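Local coordinates for protein N-terminal cyanobactin protease (Planktothrix agardhii NIES-596, PDB 4H6W) that probably acts as a subtilisin-like serine protease of the S8 family, the N-terminal protease in maturation of the prenylagaramide cyanobactins, at residues Lys252-Pro263 / Gly278-Leu289. Numbering follows the deposited sequence.
Sequences KVKNALLASATP and GKLNILDAIEHL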
ATOM      1  N   LYS A 252      11.622   7.706   6.826  1.00 33.28           N
ATOM      2  CA  LYS A 252      11.855   8.917   6.023  1.00 32.83           C
ATOM      3  C   LYS A 252      10.901   8.930   4.847  1.00 30.90           C
ATOM      4  O   LYS A 252      10.366   9.973   4.478  1.00 31.23           O
ATOM      5  CB  LYS A 252      13.280   8.976   5.465  1.00 36.82           C
ATOM      6  CG  LYS A 252      14.321   9.725   6.281  1.00 42.49           C
ATOM      7  CD  LYS A 252      15.153  10.598   5.340  1.00 49.79           C
ATOM      8  CE  LYS A 252      16.666  10.388   5.476  1.00 56.92           C
ATOM      9  NZ  LYS A 252      17.235  10.501   6.862  1.00 53.65           N
ATOM     10  N   VAL A 253      10.686   7.770   4.245  1.00 29.61           N
ATOM     11  CA  VAL A 253       9.832   7.712   3.060  1.00 29.69           C
ATOM     12  C   VAL A 253       8.377   8.026   3.407  1.00 29.92           C
ATOM     13  O   VAL A 253       7.715   8.788   2.680  1.00 30.57           O
ATOM     14  CB  VAL A 253       9.995   6.387   2.287  1.00 28.53           C
ATOM     15  CG1 VAL A 253       8.980   6.284   1.167  1.00 26.92           C
ATOM     16  CG2 VAL A 253      11.421   6.267   1.748  1.00 27.31           C
ATOM     17  N   LYS A 254       7.897   7.491   4.531  1.00 30.13           N
ATOM     18  CA  LYS A 254       6.537   7.816   4.996  1.00 30.75           C
ATOM     19  C   LYS A 254       6.304   9.336   5.064  1.00 29.78           C
ATOM     20  O   LYS A 254       5.329   9.848   4.517  1.00 29.94           O
ATOM     21  CB  LYS A 254       6.261   7.185   6.359  1.00 31.23           C
ATOM     22  CG  LYS A 254       4.896   7.529   6.942  1.00 33.32           C
ATOM     23  CD  LYS A 254       4.676   6.887   8.303  1.00 35.03           C
ATOM     24  CE  LYS A 254       5.527   7.513   9.402  1.00 34.83           C
ATOM     25  NZ  LYS A 254       4.890   8.728   9.981  1.00 34.92           N
ATOM     26  N   ASN A 255       7.203  10.058   5.729  1.00 29.20           N
ATOM     27  CA  ASN A 255       7.007  11.497   5.932  1.00 29.03           C
ATOM     28  C   ASN A 255       7.152  12.307   4.644  1.00 29.53           C
ATOM     29  O   ASN A 255       6.440  13.292   4.448  1.00 31.14           O
ATOM     30  CB  ASN A 255       7.904  12.026   7.057  1.00 28.79           C
ATOM     31  CG  ASN A 255       7.587  11.384   8.416  1.00 29.75           C
ATOM     32  OD1 ASN A 255       6.484  10.869   8.652  1.00 27.63           O
ATOM     33  ND2 ASN A 255       8.560  11.408   9.310  1.00 29.67           N
ATOM     34  N   ALA A 256       8.048  11.872   3.760  1.00 29.14           N
ATOM     35  CA  ALA A 256       8.172  12.477   2.439  1.00 28.49           C
ATOM     36  C   ALA A 256       6.861  12.328   1.665  1.00 27.16           C
ATOM     37  O   ALA A 256       6.355  13.300   1.103  1.00 26.66           O
ATOM     38  CB  ALA A 256       9.335  11.859   1.669  1.00 28.12           C
ATOM     39  N   LEU A 257       6.312  11.117   1.654  1.00 27.11           N
ATOM     40  CA  LEU A 257       5.003  10.867   1.034  1.00 27.56           C
ATOM     41  C   LEU A 257       3.908  11.734   1.635  1.00 29.30           C
ATOM     42  O   LEU A 257       3.096  12.291   0.897  1.00 33.11           O
ATOM     43  CB  LEU A 257       4.613   9.384   1.109  1.00 26.47           C
ATOM     44  CG  LEU A 257       5.370   8.423   0.182  1.00 27.15           C
ATOM     45  CD1 LEU A 257       5.058   6.976   0.545  1.00 26.91           C
ATOM     46  CD2 LEU A 257       5.044   8.686  -1.283  1.00 25.03           C
ATOM     47  N   LEU A 258       3.884  11.862   2.962  1.00 29.45           N
ATOM     48  CA  LEU A 258       2.873  12.699   3.618  1.00 29.78           C
ATOM     49  C   LEU A 258       3.088  14.193   3.367  1.00 29.77           C
ATOM     50  O   LEU A 258       2.131  14.912   3.074  1.00 29.36           O
ATOM     51  CB  LEU A 258       2.800  12.412   5.123  1.00 29.23           C
ATOM     52  CG  LEU A 258       2.152  11.099   5.575  1.00 30.83           C
ATOM     53  CD1 LEU A 258       2.323  10.881   7.072  1.00 30.06           C
ATOM     54  CD2 LEU A 258       0.676  11.053   5.214  1.00 30.29           C
ATOM     55  N   ALA A 259       4.344  14.638   3.484  1.00 29.30           N
ATOM     56  CA  ALA A 259       4.721  16.042   3.335  1.00 29.64           C
ATOM     57  C   ALA A 259       4.550  16.547   1.899  1.00 33.28           C
ATOM     58  O   ALA A 259       4.340  17.737   1.662  1.00 33.19           O
ATOM     59  CB  ALA A 259       6.158  16.231   3.783  1.00 30.02           C
ATOM     60  N   SER A 260       4.644  15.636   0.937  1.00 34.85           N
ATOM     61  CA  SER A 260       4.482  15.988  -0.460  1.00 34.50           C
ATOM     62  C   SER A 260       3.035  15.853  -0.971  1.00 37.62           C
ATOM     63  O   SER A 260       2.769  16.163  -2.136  1.00 38.08           O
ATOM     64  CB  SER A 260       5.388  15.112  -1.300  1.00 34.59           C
ATOM     65  OG  SER A 260       4.921  13.762  -1.317  1.00 34.51           O
ATOM     66  N   ALA A 261       2.100  15.392  -0.138  1.00 36.90           N
ATOM     67  CA  ALA A 261       0.719  15.246  -0.610  1.00 39.58           C
ATOM     68  C   ALA A 261       0.108  16.611  -1.011  1.00 42.87           C
ATOM     69  O   ALA A 261       0.226  17.571  -0.260  1.00 46.26           O
ATOM     70  CB  ALA A 261      -0.131  14.555   0.440  1.00 35.52           C
ATOM     71  N   THR A 262      -0.517  16.707  -2.186  1.00 43.60           N
ATOM     72  CA  THR A 262      -1.105  17.983  -2.605  1.00 46.00           C
ATOM     73  C   THR A 262      -2.544  18.109  -2.131  1.00 49.01           C
ATOM     74  O   THR A 262      -3.386  17.284  -2.495  1.00 45.56           O
ATOM     75  CB  THR A 262      -1.023  18.261  -4.136  1.00 46.93           C
ATOM     76  OG1 THR A 262      -1.855  17.351  -4.848  1.00 52.28           O
ATOM     77  CG2 THR A 262       0.372  18.120  -4.656  1.00 44.67           C
ATOM     78  N   PRO A 263      -2.834  19.142  -1.312  1.00 57.13           N
ATOM     79  CA  PRO A 263      -4.184  19.384  -0.781  1.00 61.29           C
ATOM     80  C   PRO A 263      -5.214  19.568  -1.887  1.00 65.02           C
ATOM     81  O   PRO A 263      -4.869  20.007  -2.982  1.00 66.33           O
ATOM     82  CB  PRO A 263      -4.026  20.694  -0.004  1.00 59.98           C
ATOM     83  CG  PRO A 263      -2.584  20.725   0.385  1.00 59.97           C
ATOM     84  CD  PRO A 263      -1.859  20.120  -0.783  1.00 60.08           C
ATOM     85  N   GLY A 278      -3.960  14.782   1.836  1.00 41.87           N
ATOM     86  CA  GLY A 278      -3.911  15.173   0.431  1.00 40.59           C
ATOM     87  C   GLY A 278      -3.673  14.051  -0.564  1.00 39.36           C
ATOM     88  O   GLY A 278      -3.781  12.872  -0.220  1.00 39.15           O
ATOM     89  N   LYS A 279      -3.332  14.436  -1.797  1.00 39.30           N
ATOM     90  CA  LYS A 279      -3.162  13.513  -2.922  1.00 38.38           C
ATOM     91  C   LYS A 279      -1.721  13.099  -3.118  1.00 36.54           C
ATOM     92  O   LYS A 279      -0.818  13.932  -3.037  1.00 36.78           O
ATOM     93  CB  LYS A 279      -3.663  14.144  -4.220  1.00 41.86           C
ATOM     94  CG  LYS A 279      -5.136  14.524  -4.209  1.00 47.57           C
ATOM     95  CD  LYS A 279      -5.581  15.070  -5.556  1.00 51.33           C
ATOM     96  CE  LYS A 279      -5.500  16.583  -5.620  1.00 54.57           C
ATOM     97  NZ  LYS A 279      -6.166  17.066  -6.862  1.00 59.64           N
ATOM     98  N   LEU A 280      -1.519  11.810  -3.386  1.00 34.01           N
ATOM     99  CA  LEU A 280      -0.208  11.274  -3.735  1.00 34.55           C
ATOM    100  C   LEU A 280       0.468  12.111  -4.813  1.00 35.15           C
ATOM    101  O   LEU A 280      -0.125  12.375  -5.865  1.00 35.64           O
ATOM    102  CB  LEU A 280      -0.341   9.832  -4.222  1.00 34.28           C
ATOM    103  CG  LEU A 280       0.878   9.200  -4.897  1.00 34.22           C
ATOM    104  CD1 LEU A 280       1.979   8.910  -3.885  1.00 32.54           C
ATOM    105  CD2 LEU A 280       0.449   7.933  -5.627  1.00 33.67           C
ATOM    106  N   ASN A 281       1.706  12.518  -4.543  1.00 34.16           N
ATOM    107  CA  ASN A 281       2.449  13.402  -5.432  1.00 33.64           C
ATOM    108  C   ASN A 281       3.885  12.939  -5.497  1.00 32.39           C
ATOM    109  O   ASN A 281       4.717  13.333  -4.674  1.00 32.49           O
ATOM    110  CB  ASN A 281       2.366  14.855  -4.940  1.00 34.97           C
ATOM    111  CG  ASN A 281       2.988  15.859  -5.909  1.00 36.48           C
ATOM    112  OD1 ASN A 281       3.965  15.578  -6.619  1.00 37.67           O
ATOM    113  ND2 ASN A 281       2.423  17.048  -5.933  1.00 37.30           N
ATOM    114  N   ILE A 282       4.163  12.107  -6.494  1.00 33.41           N
ATOM    115  CA  ILE A 282       5.441  11.404  -6.611  1.00 34.49           C
ATOM    116  C   ILE A 282       6.641  12.353  -6.756  1.00 35.66           C
ATOM    117  O   ILE A 282       7.663  12.191  -6.060  1.00 35.47           O
ATOM    118  CB  ILE A 282       5.411  10.389  -7.780  1.00 35.27           C
ATOM    119  CG1 ILE A 282       4.302   9.340  -7.561  1.00 34.64           C
ATOM    120  CG2 ILE A 282       6.776   9.734  -7.977  1.00 33.70           C
ATOM    121  CD1 ILE A 282       4.236   8.281  -8.652  1.00 34.52           C
ATOM    122  N   LEU A 283       6.513  13.337  -7.647  1.00 36.50           N
ATOM    123  CA  LEU A 283       7.629  14.249  -7.961  1.00 37.08           C
ATOM    124  C   LEU A 283       8.073  15.026  -6.734  1.00 35.19           C
ATOM    125  O   LEU A 283       9.267  15.111  -6.435  1.00 34.48           O
ATOM    126  CB  LEU A 283       7.264  15.197  -9.104  1.00 37.95           C
ATOM    127  CG  LEU A 283       7.177  14.480 -10.447  1.00 42.55           C
ATOM    128  CD1 LEU A 283       6.850  15.451 -11.577  1.00 43.62           C
ATOM    129  CD2 LEU A 283       8.481  13.730 -10.718  1.00 42.23           C
ATOM    130  N   ASP A 284       7.091  15.556  -6.014  1.00 33.66           N
ATOM    131  CA  ASP A 284       7.333  16.255  -4.768  1.00 33.65           C
ATOM    132  C   ASP A 284       7.826  15.325  -3.648  1.00 32.64           C
ATOM    133  O   ASP A 284       8.684  15.727  -2.858  1.00 31.40           O
ATOM    134  CB  ASP A 284       6.088  17.035  -4.371  1.00 37.33           C
ATOM    135  CG  ASP A 284       5.765  18.165  -5.352  1.00 40.23           C
ATOM    136  OD1 ASP A 284       6.601  18.472  -6.235  1.00 44.76           O
ATOM    137  OD2 ASP A 284       4.671  18.761  -5.245  1.00 42.36           O
ATOM    138  N   ALA A 285       7.330  14.082  -3.610  1.00 30.46           N
ATOM    139  CA  ALA A 285       7.865  13.063  -2.690  1.00 30.64           C
ATOM    140  C   ALA A 285       9.367  12.831  -2.872  1.00 30.40           C
ATOM    141  O   ALA A 285      10.138  12.802  -1.901  1.00 30.10           O
ATOM    142  CB  ALA A 285       7.098  11.762  -2.832  1.00 31.02           C
ATOM    143  N   ILE A 286       9.790  12.680  -4.124  1.00 32.16           N
ATOM    144  CA  ILE A 286      11.219  12.586  -4.453  1.00 30.35           C
ATOM    145  C   ILE A 286      11.969  13.814  -3.921  1.00 30.64           C
ATOM    146  O   ILE A 286      12.993  13.684  -3.238  1.00 30.52           O
ATOM    147  CB  ILE A 286      11.413  12.444  -5.980  1.00 30.66           C
ATOM    148  CG1 ILE A 286      10.720  11.165  -6.463  1.00 29.90           C
ATOM    149  CG2 ILE A 286      12.901  12.474  -6.350  1.00 28.69           C
ATOM    150  CD1 ILE A 286      10.440  11.095  -7.954  1.00 31.53           C
ATOM    151  N   GLU A 287      11.435  15.001  -4.221  1.00 31.74           N
ATOM    152  CA  GLU A 287      12.053  16.256  -3.816  1.00 33.31           C
ATOM    153  C   GLU A 287      12.223  16.328  -2.304  1.00 33.48           C
ATOM    154  O   GLU A 287      13.308  16.633  -1.830  1.00 34.71           O
ATOM    155  CB  GLU A 287      11.253  17.452  -4.332  1.00 35.80           C
ATOM    156  CG  GLU A 287      11.918  18.798  -4.058  1.00 40.45           C
ATOM    157  CD  GLU A 287      11.284  19.958  -4.822  1.00 45.26           C
ATOM    158  OE1 GLU A 287      11.218  19.902  -6.082  1.00 47.89           O
ATOM    159  OE2 GLU A 287      10.872  20.943  -4.168  1.00 45.57           O
ATOM    160  N   HIS A 288      11.159  16.026  -1.555  1.00 31.63           N
ATOM    161  CA  HIS A 288      11.218  16.015  -0.101  1.00 31.21           C
ATOM    162  C   HIS A 288      12.173  14.981   0.500  1.00 33.21           C
ATOM    163  O   HIS A 288      12.765  15.218   1.548  1.00 31.20           O
ATOM    164  CB  HIS A 288       9.825  15.825   0.472  1.00 32.29           C
ATOM    165  CG  HIS A 288       9.036  17.091   0.540  1.00 33.29           C
ATOM    166  ND1 HIS A 288       7.690  17.141   0.274  1.00 34.24           N
ATOM    167  CD2 HIS A 288       9.411  18.358   0.829  1.00 34.06           C
ATOM    168  CE1 HIS A 288       7.266  18.384   0.400  1.00 36.78           C
ATOM    169  NE2 HIS A 288       8.292  19.144   0.735  1.00 36.06           N
ATOM    170  N   LEU A 289      12.308  13.830  -0.159  1.00 34.84           N
ATOM    171  CA  LEU A 289      13.130  12.745   0.356  1.00 33.71           C
ATOM    172  C   LEU A 289      14.602  12.925   0.016  1.00 36.39           C
ATOM    173  O   LEU A 289      15.482  12.775   0.873  1.00 35.55           O
ATOM    174  CB  LEU A 289      12.632  11.425  -0.199  1.00 33.09           C
ATOM    175  CG  LEU A 289      13.414  10.168   0.179  1.00 33.82           C
ATOM    176  CD1 LEU A 289      13.250   9.876   1.667  1.00 31.46           C
ATOM    177  CD2 LEU A 289      12.946   8.994  -0.693  1.00 32.60           C
TER
HETATM  178  O   HOH W   1       2.661  12.364  -1.994  1.00 31.09           O
HETATM  179  O   HOH W   2      -0.486  15.466  -6.635  1.00 48.81           O
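T262 and K279 form a single antiparallel bridge, a hydrogen-bonded pair with both amides satisfied. T262 N donates to K279 O and K279 N to T262 O, both at 2.9 Å. K279 O also receives a CA-H...O contact from A261 CA at 3.2 Å. G278 and L280 bond through their backbones to L202, so this pairing sits beside strand 200-204, an outermost strand of the central parallel sheet.

Two waters extend the polar network. One donates to S260 OG (2.7 Å) and accepts from N281 N, tying the segments together; another links T262 OG1 to L280 O. The hydroxyl of S260 stands between its own backbone N and carbonyl carbon (chi1 70°), which brings S260 OG to 3.3 Å from A285 CB. The amides here are satisfied within their own segments, S260 N by A256 O and A285 N by N281 O. N281, the N-cap of helix 282-289, accepts D284 N through OD1.

Beyond the bridge the axes of segments 252-259 and 282-289 come within 8.0 Å, their N-to-C directions 131° apart, and contacts become largely apolar. A256 CB meets L289 CB at 3.8 Å, L257 CD2 touches both L280 CD1 and A285 CB, and A259 CB lies over one face of the H288 ring, 26° off its normal, a CH-pi contact. Direct backbone bonds and water bridges thus fix the loop end, while the small side chains of A256 and A285 are consistent with the close approach of the two helices.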